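Local coordinates for Ice-binding protein (Colwellia, PDB 3WP9) that binds to the surface of ice crystals, inhibiting their growth and the recrystallization of small grains into larger ones, at residues T196-L201 and T213-T218. Residues are numbered along the deposited sequence; the frame is centred on the assembly and turned at random.
Sequences TVNGRL and TINAPT
Val197 and Ile214 pair in register between strands 196-198 and 213-215, parallel neighbours whose axes come within 4.8 Å on successive coils of a right-handed beta-helix. Val197 N donates to Thr213 O, Val197 O accepts from Asn215 N, and Gly199 N reaches Asn215 O at 2.8 Å, at Gly199, where the chain turns the corner toward the next sheet. Inward, Ile214 CD1 sits 3.8 Å from Val197 CG2 and meets Leu201 CD1, which comes in from beyond the corner, so two faces of the coil share one apolar interior. On the opposite face of the sheet, Thr196 lies beside Thr213 and Asn198 beside Asn215. The two amide planes are 22° apart; Asn215 ND2 donates to Asn198 OD1 at 2.9 Å, while Asn198 ND2 turns to Glu180 on the preceding coil. Thr196, in a motif that by similarity binds ice, shares a water with Thr213 through the two OG1 atoms. Past the corner, the extended Arg200 chain crosses Pro217 at about a right angle, and Pro217 CD lies 3.6 Å above one guanidinium face, offset toward its rim. Arg200 NH1 is held by Phe14 O. An alanine in place of Arg200 would probably leave the Pro217 ring without the guanidinium across it and Phe14 O without this donor. Arg200 NH2 also donates to a water, 3.3 Å away, which in turn donates to Pro217 O.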
loop_
_atom_site.group_PDB
_atom_site.type_symbol
_atom_site.label_atom_id
_atom_site.label_comp_id
_atom_site.label_asym_id
_atom_site.label_seq_id
_atom_site.Cartn_x
_atom_site.Cartn_y
_atom_site.Cartn_z
ATOM N N THR A 196 8.584 2.679 -7.919
ATOM C CA THR A 196 8.080 1.319 -7.941
ATOM C C THR A 196 7.548 0.950 -6.549
ATOM O O THR A 196 8.144 1.340 -5.499
ATOM C CB THR A 196 9.278 0.390 -8.150
ATOM O OG1 THR A 196 9.787 0.642 -9.457
ATOM C CG2 THR A 196 8.835 -1.122 -8.042
ATOM N N VAL A 197 6.392 0.287 -6.559
ATOM C CA VAL A 197 5.887 -0.198 -5.311
ATOM C C VAL A 197 5.706 -1.749 -5.453
ATOM O O VAL A 197 5.073 -2.199 -6.382
ATOM C CB VAL A 197 4.503 0.410 -4.996
ATOM C CG1 VAL A 197 3.907 -0.309 -3.767
ATOM C CG2 VAL A 197 4.672 1.930 -4.822
ATOM N N ASN A 198 6.252 -2.507 -4.503
ATOM C CA ASN A 198 5.904 -3.925 -4.394
ATOM C C ASN A 198 5.065 -4.070 -3.151
ATOM O O ASN A 198 5.571 -3.897 -2.022
ATOM C CB ASN A 198 7.204 -4.731 -4.214
ATOM C CG ASN A 198 8.032 -4.738 -5.484
ATOM O OD1 ASN A 198 7.555 -5.134 -6.534
ATOM N ND2 ASN A 198 9.283 -4.221 -5.395
ATOM N N GLY A 199 3.777 -4.261 -3.358
ATOM C CA GLY A 199 2.863 -4.037 -2.284
ATOM C C GLY A 199 1.455 -3.896 -2.728
ATOM O O GLY A 199 1.091 -4.257 -3.847
ATOM N N ARG A 200 0.640 -3.428 -1.789
ATOM C CA ARG A 200 -0.746 -3.155 -2.101
ATOM C C ARG A 200 -1.074 -1.727 -1.570
ATOM O O ARG A 200 -0.689 -1.342 -0.508
ATOM C CB ARG A 200 -1.673 -4.208 -1.408
ATOM C CG ARG A 200 -1.370 -5.629 -1.896
ATOM C CD ARG A 200 -2.365 -6.622 -1.244
ATOM N NE ARG A 200 -1.910 -8.016 -1.560
ATOM C CZ ARG A 200 -2.078 -8.616 -2.744
ATOM N NH1 ARG A 200 -2.746 -8.055 -3.777
ATOM N NH2 ARG A 200 -1.594 -9.855 -2.901
ATOM N N LEU A 201 -1.791 -0.994 -2.424
ATOM C CA LEU A 201 -2.189 0.378 -2.090
ATOM C C LEU A 201 -3.665 0.395 -1.833
ATOM O O LEU A 201 -4.463 0.266 -2.785
ATOM C CB LEU A 201 -1.846 1.294 -3.287
ATOM C CG LEU A 201 -0.337 1.306 -3.672
ATOM C CD1 LEU A 201 -0.153 2.288 -4.849
ATOM C CD2 LEU A 201 0.605 1.671 -2.512
ATOM N N THR A 213 5.388 1.721 -11.492
ATOM C CA THR A 213 5.254 0.253 -11.612
ATOM C C THR A 213 4.765 -0.165 -10.256
ATOM O O THR A 213 5.444 0.032 -9.232
ATOM C CB THR A 213 6.624 -0.318 -11.807
ATOM O OG1 THR A 213 7.182 0.189 -13.038
ATOM C CG2 THR A 213 6.528 -1.887 -11.888
ATOM N N ILE A 214 3.549 -0.700 -10.221
ATOM C CA ILE A 214 2.956 -1.134 -9.013
ATOM C C ILE A 214 2.734 -2.663 -9.126
ATOM O O ILE A 214 1.921 -3.085 -9.988
ATOM C CB ILE A 214 1.598 -0.429 -8.746
ATOM C CG1 ILE A 214 1.706 1.142 -8.908
ATOM C CG2 ILE A 214 1.046 -0.836 -7.384
ATOM C CD1 ILE A 214 2.534 1.924 -7.922
ATOM N N ASN A 215 3.422 -3.416 -8.245
ATOM C CA ASN A 215 3.344 -4.907 -8.327
ATOM C C ASN A 215 2.710 -5.520 -7.093
ATOM O O ASN A 215 3.117 -5.171 -5.963
ATOM C CB ASN A 215 4.754 -5.470 -8.381
ATOM C CG ASN A 215 5.571 -5.000 -9.571
ATOM O OD1 ASN A 215 5.080 -4.975 -10.683
ATOM N ND2 ASN A 215 6.822 -4.659 -9.335
ATOM N N ALA A 216 1.762 -6.461 -7.282
ATOM C CA ALA A 216 1.335 -7.225 -6.116
ATOM C C ALA A 216 2.578 -7.892 -5.468
ATOM O O ALA A 216 3.548 -8.240 -6.166
ATOM C CB ALA A 216 0.302 -8.261 -6.482
ATOM N N PRO A 217 2.608 -8.004 -4.122
ATOM C CA PRO A 217 3.773 -8.553 -3.407
ATOM C C PRO A 217 3.759 -10.085 -3.510
ATOM O O PRO A 217 2.717 -10.706 -3.594
ATOM C CB PRO A 217 3.558 -8.095 -1.962
ATOM C CG PRO A 217 2.049 -7.967 -1.867
ATOM C CD PRO A 217 1.493 -7.652 -3.210
ATOM N N THR A 218 4.918 -10.680 -3.563
ATOM C CA THR A 218 4.835 -12.116 -3.863
ATOM C C THR A 218 4.632 -12.913 -2.587
ATOM O O THR A 218 4.913 -12.432 -1.451
ATOM C CB THR A 218 6.034 -12.645 -4.621
ATOM O OG1 THR A 218 7.197 -12.285 -3.881
ATOM C CG2 THR A 218 6.034 -12.095 -6.073
HETATM O O HOH W 1 8.858 2.178 -11.903
HETATM O O HOH W 2 0.936 -11.244 -1.386
#